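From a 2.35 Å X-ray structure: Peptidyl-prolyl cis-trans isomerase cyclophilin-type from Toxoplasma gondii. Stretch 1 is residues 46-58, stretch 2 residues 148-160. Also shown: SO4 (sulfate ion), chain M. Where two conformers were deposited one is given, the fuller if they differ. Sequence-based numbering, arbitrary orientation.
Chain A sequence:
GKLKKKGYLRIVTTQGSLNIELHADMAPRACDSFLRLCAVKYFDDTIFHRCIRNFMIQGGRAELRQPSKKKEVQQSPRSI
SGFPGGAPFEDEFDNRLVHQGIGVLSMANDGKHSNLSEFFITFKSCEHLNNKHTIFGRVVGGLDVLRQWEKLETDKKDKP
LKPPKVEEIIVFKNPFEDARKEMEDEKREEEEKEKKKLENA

Stretch 1 46-58: TIFHRCIRNFMIQ
Stretch 2 (148-160) QWEKLETDKKDKP

Only one direct backbone-to-backbone hydrogen bond joins these two stretches, and three water molecules carry much of the remaining polar traffic. Cys51 N donates to Asp158 O at 2.9 Å, with an N-H...O angle of 153°. Asp158 O also lies 3.5 Å from Arg50 CA, a CA-H...O contact, and a second such contact brings Lys159 CA to 3.2 Å from His49 O. In the register, Arg50 CA and Lys159 CA are 4.6 Å apart, Arg53 CA and Glu150 CA 5.1 Å; later residues of stretch 1 meet earlier residues of stretch 2, so the chains run in opposite senses along the contact.

Stretch 1 is a hairpin. Its first strand is extended through Arg50 (-141/125) and Cys51 (-143/113); Asn54 (66/18) lies in the connecting loop, and Met56 to Gln58 form the returning strand. Gln58 N donates to Arg50 O at 2.7 Å, and Ile52 N to Met56 O at 3.0 Å. Arg50, t at chi1 to chi3, sends NH1 2.8 Å from Gln58 OE1.

Stretch 2 begins with helical residues, and a type I turn spans Trp149 to Leu152; another runs from Asp155 to Asp158. Asp155 (chi1 p) organises the second: its OD1 accepts from both Lys157 N and Lys159 N at 2.9 Å, while Asp155 N donates to Lys159 O at 2.7 Å. Asp158 adopts positive phi (73/13), and its carbonyl meets Cys51.

The waters complete the polar layer. Water 1 donates to His49 O (2.7 Å) and Lys157 O (2.8 Å). Water 2 accepts from Arg50 NE (3.1 Å) and donates to Asp158 OD2 (2.7 Å). Water 3 donates to Cys51 O (2.6 Å) and Asp158 OD1 (2.5 Å) and accepts from Thr154 OG1 (2.6 Å). Asp158 (chi1 m) suits this place because its two carboxylate oxygens serve different waters.

A separate apolar cluster forms around Trp149. The CA-to-CB bond of Trp149 (m, chi2 -2°) points toward stretch 1, its broad indole meeting two side chains: CH2 is 3.8 Å from CE2 of Phe48 (m), over one face of the phenyl ring, and CE3 is 3.8 Å from CD1 of Ile57 (t, t). The Phe48 ring and the six-membered ring of Trp149 sit obliquely, centroids 4.7 Å apart and planes at 45°. Compact Cys51 (t) fits closely, CB 3.7 Å from Pro160 CG and SG 3.2 Å from Trp149 O; the Pro160 ring, puckered C-gamma exo, also brings CG 3.6 Å from Phe48 O.

At the hairpin loop, Glu150 (t, t) accepts from Asn54 N, with OE1 2.8 Å away; its long side chain, sideways at CA-to-CB, has an end that comes nearer and so carries an acceptor to the loop amide. Altogether 696 Å² is buried, summed over both sides.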

ATOM      1  N   THR A  46      -1.827   1.573 -11.739  1.00 39.02           N
ATOM      2  CA  THR A  46      -0.769   0.794 -11.100  1.00 38.66           C
ATOM      3  C   THR A  46      -1.289  -0.613 -10.782  1.00 38.53           C
ATOM      4  O   THR A  46      -2.501  -0.831 -10.663  1.00 38.54           O
ATOM      5  CB  THR A  46      -0.190   1.464  -9.819  1.00 38.63           C
ATOM      6  OG1 THR A  46      -1.212   1.608  -8.824  1.00 37.19           O
ATOM      7  CG2 THR A  46       0.414   2.825 -10.150  1.00 38.11           C
ATOM      8  N   ILE A  47      -0.362  -1.558 -10.658  1.00 38.26           N
ATOM      9  CA  ILE A  47      -0.699  -2.955 -10.408  1.00 37.63           C
ATOM     10  C   ILE A  47      -0.227  -3.429  -9.034  1.00 37.16           C
ATOM     11  O   ILE A  47       0.461  -2.705  -8.319  1.00 36.80           O
ATOM     12  CB  ILE A  47      -0.111  -3.888 -11.509  1.00 37.85           C
ATOM     13  CG1 ILE A  47       1.393  -3.656 -11.681  1.00 37.42           C
ATOM     14  CG2 ILE A  47      -0.867  -3.719 -12.832  1.00 37.44           C
ATOM     15  CD1 ILE A  47       2.072  -4.710 -12.546  1.00 37.62           C
ATOM     16  N   PHE A  48      -0.633  -4.639  -8.668  1.00 36.83           N
ATOM     17  CA  PHE A  48      -0.042  -5.341  -7.537  1.00 36.59           C
ATOM     18  C   PHE A  48       0.942  -6.364  -8.110  1.00 36.78           C
ATOM     19  O   PHE A  48       0.548  -7.450  -8.542  1.00 36.41           O
ATOM     20  CB  PHE A  48      -1.119  -5.983  -6.655  1.00 36.34           C
ATOM     21  CG  PHE A  48      -1.894  -4.993  -5.831  1.00 35.88           C
ATOM     22  CD1 PHE A  48      -1.551  -4.757  -4.504  1.00 35.67           C
ATOM     23  CD2 PHE A  48      -2.956  -4.283  -6.383  1.00 35.94           C
ATOM     24  CE1 PHE A  48      -2.261  -3.840  -3.732  1.00 35.35           C
ATOM     25  CE2 PHE A  48      -3.674  -3.357  -5.627  1.00 36.16           C
ATOM     26  CZ  PHE A  48      -3.324  -3.134  -4.293  1.00 36.28           C
ATOM     27  N   HIS A  49       2.225  -5.979  -8.114  1.00 37.05           N
ATOM     28  CA  HIS A  49       3.265  -6.608  -8.944  1.00 36.93           C
ATOM     29  C   HIS A  49       4.089  -7.668  -8.231  1.00 36.67           C
ATOM     30  O   HIS A  49       4.922  -8.317  -8.843  1.00 36.79           O
ATOM     31  CB  HIS A  49       4.220  -5.532  -9.475  1.00 37.03           C
ATOM     32  CG  HIS A  49       5.127  -4.971  -8.424  1.00 37.06           C
ATOM     33  ND1 HIS A  49       4.754  -3.933  -7.596  1.00 37.84           N
ATOM     34  CD2 HIS A  49       6.375  -5.326  -8.044  1.00 36.75           C
ATOM     35  CE1 HIS A  49       5.743  -3.662  -6.763  1.00 37.81           C
ATOM     36  NE2 HIS A  49       6.739  -4.492  -7.015  1.00 37.70           N
ATOM     37  N   ARG A  50       3.902  -7.802  -6.929  1.00 36.83           N
ATOM     38  CA  ARG A  50       4.603  -8.826  -6.174  1.00 37.00           C
ATOM     39  C   ARG A  50       3.649  -9.416  -5.133  1.00 37.59           C
ATOM     40  O   ARG A  50       3.068  -8.691  -4.320  1.00 37.32           O
ATOM     41  CB  ARG A  50       5.885  -8.269  -5.546  1.00 36.57           C
ATOM     42  CG  ARG A  50       6.662  -9.286  -4.710  1.00 36.42           C
ATOM     43  CD  ARG A  50       8.093  -8.838  -4.424  1.00 36.61           C
ATOM     44  NE  ARG A  50       8.688  -9.619  -3.340  1.00 37.34           N
ATOM     45  CZ  ARG A  50       8.753  -9.226  -2.067  1.00 38.45           C
ATOM     46  NH1 ARG A  50       8.273  -8.044  -1.703  1.00 39.53           N
ATOM     47  NH2 ARG A  50       9.303 -10.014  -1.153  1.00 37.97           N
ATOM     48  N   CYS A  51       3.496 -10.736  -5.174  1.00 38.60           N
ATOM     49  CA  CYS A  51       2.474 -11.430  -4.393  1.00 39.02           C
ATOM     50  C   CYS A  51       3.030 -12.752  -3.888  1.00 39.41           C
ATOM     51  O   CYS A  51       3.322 -13.659  -4.682  1.00 39.69           O
ATOM     52  CB  CYS A  51       1.215 -11.658  -5.248  1.00 38.90           C
ATOM     53  SG  CYS A  51      -0.172 -12.464  -4.405  1.00 40.07           S
ATOM     54  N   ILE A  52       3.187 -12.849  -2.570  1.00 39.47           N
ATOM     55  CA  ILE A  52       3.715 -14.050  -1.939  1.00 39.41           C
ATOM     56  C   ILE A  52       2.720 -14.622  -0.927  1.00 39.97           C
ATOM     57  O   ILE A  52       2.441 -14.006   0.111  1.00 40.22           O
ATOM     58  CB  ILE A  52       5.117 -13.797  -1.307  1.00 39.32           C
ATOM     59  CG1 ILE A  52       6.105 -13.348  -2.405  1.00 39.10           C
ATOM     60  CG2 ILE A  52       5.618 -15.047  -0.564  1.00 38.45           C
ATOM     61  CD1 ILE A  52       7.435 -12.810  -1.915  1.00 38.86           C
ATOM     62  N   ARG A  53       2.181 -15.796  -1.271  1.00 40.26           N
ATOM     63  CA  ARG A  53       1.272 -16.558  -0.410  0.50 40.23           C
ATOM     64  C   ARG A  53       1.804 -16.594   1.014  1.00 40.05           C
ATOM     65  O   ARG A  53       3.007 -16.802   1.226  1.00 40.07           O
ATOM     66  CB  ARG A  53       1.119 -17.990  -0.948  0.50 40.30           C
ATOM     67  CG  ARG A  53       0.231 -18.925  -0.114  0.50 40.74           C
ATOM     68  CD  ARG A  53       0.370 -20.370  -0.586  0.50 40.91           C
ATOM     69  NE  ARG A  53      -0.452 -21.302   0.189  0.50 42.33           N
ATOM     70  CZ  ARG A  53       0.012 -22.113   1.139  0.50 42.89           C
ATOM     71  NH1 ARG A  53       1.304 -22.117   1.450  0.50 42.97           N
ATOM     72  NH2 ARG A  53      -0.818 -22.928   1.783  0.50 42.49           N
ATOM     73  N   ASN A  54       0.909 -16.393   1.981  1.00 39.66           N
ATOM     74  CA  ASN A  54       1.261 -16.407   3.415  1.00 39.27           C
ATOM     75  C   ASN A  54       2.190 -15.279   3.878  1.00 38.33           C
ATOM     76  O   ASN A  54       2.812 -15.370   4.940  1.00 38.07           O
ATOM     77  CB  ASN A  54       1.849 -17.764   3.820  1.00 39.74           C
ATOM     78  CG  ASN A  54       0.803 -18.849   3.894  1.00 41.18           C
ATOM     79  OD1 ASN A  54       1.045 -19.979   3.473  1.00 43.87           O
ATOM     80  ND2 ASN A  54      -0.368 -18.515   4.427  1.00 41.46           N
ATOM     81  N   PHE A  55       2.277 -14.220   3.081  1.00 37.18           N
ATOM     82  CA  PHE A  55       3.123 -13.095   3.424  1.00 36.28           C
ATOM     83  C   PHE A  55       2.405 -11.780   3.130  1.00 35.38           C
ATOM     84  O   PHE A  55       1.796 -11.201   4.034  1.00 35.45           O
ATOM     85  CB  PHE A  55       4.507 -13.220   2.744  1.00 36.28           C
ATOM     86  CG  PHE A  55       5.443 -12.070   3.018  1.00 35.73           C
ATOM     87  CD1 PHE A  55       5.431 -11.406   4.249  1.00 35.50           C
ATOM     88  CD2 PHE A  55       6.360 -11.667   2.045  1.00 35.32           C
ATOM     89  CE1 PHE A  55       6.290 -10.345   4.491  1.00 35.01           C
ATOM     90  CE2 PHE A  55       7.227 -10.612   2.280  1.00 35.08           C
ATOM     91  CZ  PHE A  55       7.189  -9.945   3.503  1.00 35.43           C
ATOM     92  N   MET A  56       2.453 -11.323   1.885  1.00 34.40           N
ATOM     93  CA  MET A  56       1.852 -10.037   1.509  1.00 33.62           C
ATOM     94  C   MET A  56       1.718  -9.898  -0.003  1.00 33.27           C
ATOM     95  O   MET A  56       2.262 -10.699  -0.762  1.00 33.01           O
ATOM     96  CB  MET A  56       2.667  -8.862   2.076  1.00 33.49           C
ATOM     97  CG  MET A  56       4.134  -8.858   1.639  1.00 33.47           C
ATOM     98  SD  MET A  56       4.410  -8.011   0.081  1.00 35.77           S
ATOM     99  CE  MET A  56       5.229  -9.294  -0.872  1.00 34.31           C
ATOM    100  N   ILE A  57       0.972  -8.875  -0.416  1.00 32.82           N
ATOM    101  CA  ILE A  57       0.931  -8.420  -1.793  1.00 32.46           C
ATOM    102  C   ILE A  57       1.397  -6.963  -1.804  1.00 32.45           C
ATOM    103  O   ILE A  57       1.066  -6.194  -0.896  1.00 32.53           O
ATOM    104  CB  ILE A  57      -0.481  -8.608  -2.431  1.00 32.33           C
ATOM    105  CG1 ILE A  57      -0.429  -8.412  -3.943  1.00 32.50           C
ATOM    106  CG2 ILE A  57      -1.547  -7.725  -1.754  1.00 31.94           C
ATOM    107  CD1 ILE A  57      -1.693  -8.888  -4.686  1.00 33.14           C
ATOM    108  N   GLN A  58       2.170  -6.600  -2.827  1.00 32.37           N
ATOM    109  CA  GLN A  58       2.849  -5.315  -2.904  1.00 32.57           C
ATOM    110  C   GLN A  58       2.411  -4.530  -4.136  1.00 32.27           C
ATOM    111  O   GLN A  58       2.303  -5.103  -5.218  1.00 32.17           O
ATOM    112  CB  GLN A  58       4.364  -5.546  -2.927  1.00 32.48           C
ATOM    113  CG  GLN A  58       5.219  -4.288  -2.861  1.00 32.95           C
ATOM    114  CD  GLN A  58       6.716  -4.583  -2.962  1.00 33.84           C
ATOM    115  OE1 GLN A  58       7.153  -5.734  -2.843  1.00 34.40           O
ATOM    116  NE2 GLN A  58       7.507  -3.534  -3.177  1.00 34.88           N
ATOM    117  N   GLN A 148      -8.391 -14.046  -1.934  1.00 47.85           N
ATOM    118  CA  GLN A 148      -8.348 -14.504  -3.324  1.00 47.74           C
ATOM    119  C   GLN A 148      -7.050 -14.085  -4.009  1.00 47.79           C
ATOM    120  O   GLN A 148      -6.504 -14.833  -4.828  1.00 48.00           O
ATOM    121  CB  GLN A 148      -9.559 -13.999  -4.125  1.00 47.72           C
ATOM    122  CG  GLN A 148     -10.872 -14.727  -3.828  1.00 48.60           C
ATOM    123  CD  GLN A 148     -10.723 -16.252  -3.810  0.50 48.02           C
ATOM    124  OE1 GLN A 148     -10.350 -16.868  -4.811  0.50 47.43           O
ATOM    125  NE2 GLN A 148     -11.010 -16.856  -2.663  0.50 47.23           N
ATOM    126  N   TRP A 149      -6.562 -12.888  -3.684  1.00 47.24           N
ATOM    127  CA  TRP A 149      -5.280 -12.427  -4.197  1.00 46.93           C
ATOM    128  C   TRP A 149      -4.142 -13.326  -3.751  1.00 46.95           C
ATOM    129  O   TRP A 149      -3.191 -13.529  -4.496  1.00 46.70           O
ATOM    130  CB  TRP A 149      -4.987 -10.997  -3.760  1.00 46.80           C
ATOM    131  CG  TRP A 149      -5.860  -9.965  -4.389  1.00 46.59           C
ATOM    132  CD1 TRP A 149      -6.839 -10.161  -5.329  1.00 46.28           C
ATOM    133  CD2 TRP A 149      -5.806  -8.558  -4.153  1.00 46.53           C
ATOM    134  NE1 TRP A 149      -7.409  -8.962  -5.672  1.00 46.68           N
ATOM    135  CE2 TRP A 149      -6.792  -7.960  -4.967  1.00 46.75           C
ATOM    136  CE3 TRP A 149      -5.023  -7.744  -3.328  1.00 46.21           C
ATOM    137  CZ2 TRP A 149      -7.015  -6.584  -4.978  1.00 46.74           C
ATOM    138  CZ3 TRP A 149      -5.245  -6.377  -3.341  1.00 46.56           C
ATOM    139  CH2 TRP A 149      -6.232  -5.810  -4.161  1.00 46.68           C
ATOM    140  N   GLU A 150      -4.256 -13.856  -2.534  1.00 46.91           N
ATOM    141  CA  GLU A 150      -3.242 -14.723  -1.953  1.00 47.42           C
ATOM    142  C   GLU A 150      -3.059 -16.017  -2.764  1.00 48.11           C
ATOM    143  O   GLU A 150      -1.998 -16.640  -2.711  1.00 48.18           O
ATOM    144  CB  GLU A 150      -3.600 -15.039  -0.495  1.00 47.04           C
ATOM    145  CG  GLU A 150      -2.533 -15.808   0.264  1.00 46.64           C
ATOM    146  CD  GLU A 150      -2.819 -15.945   1.753  1.00 47.11           C
ATOM    147  OE1 GLU A 150      -1.860 -16.204   2.511  1.00 46.31           O
ATOM    148  OE2 GLU A 150      -3.989 -15.798   2.175  1.00 46.77           O
ATOM    149  N   LYS A 151      -4.097 -16.385  -3.518  1.00 48.85           N
ATOM    150  CA  LYS A 151      -4.150 -17.630  -4.292  1.00 49.65           C
ATOM    151  C   LYS A 151      -3.696 -17.441  -5.734  1.00 49.77           C
ATOM    152  O   LYS A 151      -3.563 -18.417  -6.479  1.00 49.95           O
ATOM    153  CB  LYS A 151      -5.571 -18.207  -4.275  1.00 49.53           C
ATOM    154  CG  LYS A 151      -5.895 -18.986  -3.020  1.00 50.86           C
ATOM    155  CD  LYS A 151      -7.401 -19.119  -2.822  1.00 52.56           C
ATOM    156  CE  LYS A 151      -7.721 -19.738  -1.461  1.00 52.83           C
ATOM    157  NZ  LYS A 151      -8.979 -19.176  -0.876  1.00 54.20           N
ATOM    158  N   LEU A 152      -3.464 -16.188  -6.121  1.00 50.00           N
ATOM    159  CA  LEU A 152      -3.025 -15.865  -7.477  1.00 50.30           C
ATOM    160  C   LEU A 152      -1.731 -16.574  -7.845  1.00 50.64           C
ATOM    161  O   LEU A 152      -0.780 -16.614  -7.056  1.00 50.35           O
ATOM    162  CB  LEU A 152      -2.847 -14.354  -7.660  1.00 50.36           C
ATOM    163  CG  LEU A 152      -4.090 -13.495  -7.901  1.00 50.17           C
ATOM    164  CD1 LEU A 152      -3.749 -12.048  -7.635  1.00 50.34           C
ATOM    165  CD2 LEU A 152      -4.622 -13.668  -9.314  1.00 50.14           C
ATOM    166  N   GLU A 153      -1.719 -17.137  -9.049  1.00 51.14           N
ATOM    167  CA  GLU A 153      -0.522 -17.743  -9.603  1.00 51.79           C
ATOM    168  C   GLU A 153       0.443 -16.631  -9.998  1.00 51.52           C
ATOM    169  O   GLU A 153       0.036 -15.604 -10.554  1.00 51.63           O
ATOM    170  CB  GLU A 153      -0.868 -18.621 -10.811  1.00 51.85           C
ATOM    171  CG  GLU A 153       0.283 -19.497 -11.313  1.00 52.52           C
ATOM    172  CD  GLU A 153      -0.118 -20.391 -12.481  1.00 52.98           C
ATOM    173  OE1 GLU A 153       0.772 -21.085 -13.033  0.80 53.13           O
ATOM    174  OE2 GLU A 153      -1.319 -20.399 -12.846  0.80 53.79           O
ATOM    175  N   THR A 154       1.718 -16.848  -9.689  1.00 51.44           N
ATOM    176  CA  THR A 154       2.759 -15.859  -9.907  1.00 51.19           C
ATOM    177  C   THR A 154       3.942 -16.495 -10.638  1.00 51.23           C
ATOM    178  O   THR A 154       4.150 -17.708 -10.550  1.00 51.17           O
ATOM    179  CB  THR A 154       3.260 -15.270  -8.572  1.00 50.97           C
ATOM    180  OG1 THR A 154       3.853 -16.308  -7.795  1.00 50.91           O
ATOM    181  CG2 THR A 154       2.119 -14.646  -7.774  1.00 51.04           C
ATOM    182  N   ASP A 155       4.713 -15.667 -11.344  1.00 50.96           N
ATOM    183  CA  ASP A 155       5.896 -16.127 -12.064  1.00 50.82           C
ATOM    184  C   ASP A 155       7.076 -16.428 -11.126  1.00 50.98           C
ATOM    185  O   ASP A 155       6.887 -16.640  -9.923  1.00 51.28           O
ATOM    186  CB  ASP A 155       6.279 -15.147 -13.196  1.00 50.64           C
ATOM    187  CG  ASP A 155       6.611 -13.741 -12.701  1.00 50.41           C
ATOM    188  OD1 ASP A 155       6.978 -13.572 -11.515  1.00 50.92           O
ATOM    189  OD2 ASP A 155       6.516 -12.794 -13.512  1.00 49.64           O
ATOM    190  N   LYS A 156       8.285 -16.465 -11.687  1.00 50.98           N
ATOM    191  CA  LYS A 156       9.497 -16.781 -10.926  1.00 50.91           C
ATOM    192  C   LYS A 156       9.930 -15.619 -10.033  1.00 50.58           C
ATOM    193  O   LYS A 156      10.631 -15.817  -9.039  1.00 50.62           O
ATOM    194  CB  LYS A 156      10.646 -17.186 -11.871  1.00 51.04           C
ATOM    195  N   LYS A 157       9.508 -14.412 -10.404  1.00 50.20           N
ATOM    196  CA  LYS A 157       9.845 -13.195  -9.665  1.00 49.82           C
ATOM    197  C   LYS A 157       8.707 -12.772  -8.708  1.00 49.58           C
ATOM    198  O   LYS A 157       8.741 -11.686  -8.107  1.00 49.48           O
ATOM    199  CB  LYS A 157      10.233 -12.076 -10.645  1.00 49.72           C
ATOM    200  CG  LYS A 157      11.569 -12.333 -11.343  1.00 49.41           C
ATOM    201  CD  LYS A 157      12.116 -11.095 -12.018  1.00 49.43           C
ATOM    202  CE  LYS A 157      11.781 -11.054 -13.503  1.00 49.47           C
ATOM    203  NZ  LYS A 157      11.901  -9.653 -14.025  1.00 49.01           N
ATOM    204  N   ASP A 158       7.717 -13.660  -8.579  1.00 49.00           N
ATOM    205  CA  ASP A 158       6.548 -13.486  -7.709  1.00 48.57           C
ATOM    206  C   ASP A 158       5.529 -12.461  -8.207  1.00 48.26           C
ATOM    207  O   ASP A 158       4.629 -12.067  -7.459  1.00 48.06           O
ATOM    208  CB  ASP A 158       6.962 -13.225  -6.253  1.00 48.57           C
ATOM    209  CG  ASP A 158       7.632 -14.429  -5.619  1.00 48.69           C
ATOM    210  OD1 ASP A 158       7.092 -15.547  -5.761  1.00 48.34           O
ATOM    211  OD2 ASP A 158       8.699 -14.262  -4.990  1.00 48.46           O
ATOM    212  N   LYS A 159       5.658 -12.047  -9.467  1.00 47.89           N
ATOM    213  CA  LYS A 159       4.624 -11.239 -10.097  1.00 47.81           C
ATOM    214  C   LYS A 159       3.461 -12.137 -10.489  1.00 47.74           C
ATOM    215  O   LYS A 159       3.670 -13.131 -11.182  1.00 47.80           O
ATOM    216  CB  LYS A 159       5.140 -10.491 -11.334  1.00 47.84           C
ATOM    217  CG  LYS A 159       4.129  -9.483 -11.880  1.00 47.99           C
ATOM    218  CD  LYS A 159       4.346  -9.132 -13.347  1.00 50.45           C
ATOM    219  CE  LYS A 159       5.239  -7.900 -13.521  1.00 51.14           C
ATOM    220  NZ  LYS A 159       4.829  -7.088 -14.716  1.00 51.26           N
ATOM    221  N   PRO A 160       2.229 -11.793 -10.047  1.00 47.55           N
ATOM    222  CA  PRO A 160       1.054 -12.517 -10.528  1.00 47.53           C
ATOM    223  C   PRO A 160       1.009 -12.550 -12.056  1.00 47.58           C
ATOM    224  O   PRO A 160       1.431 -11.585 -12.713  1.00 47.59           O
ATOM    225  CB  PRO A 160      -0.116 -11.684  -9.985  1.00 47.49           C
ATOM    226  CG  PRO A 160       0.426 -11.011  -8.788  1.00 47.24           C
ATOM    227  CD  PRO A 160       1.863 -10.725  -9.098  1.00 47.49           C
TER
HETATM  228  S   SO4 M 206       8.342 -18.038 -15.127  0.50 52.93           S
HETATM  229  O1  SO4 M 206       7.320 -18.629 -14.267  0.50 51.79           O
HETATM  230  O2  SO4 M 206       7.778 -17.674 -16.425  0.50 52.33           O
HETATM  231  O3  SO4 M 206       8.865 -16.819 -14.518  0.50 52.51           O
HETATM  232  O4  SO4 M 206       9.416 -19.010 -15.314  0.50 52.27           O
HETATM  233  O   HOH W   1       7.528  -9.182  -8.714  1.00 44.74           O
HETATM  234  O   HOH W   2      10.164 -12.057  -4.626  1.00 43.67           O
HETATM  235  O   HOH W   3       4.627 -15.814  -5.379  1.00 42.23           O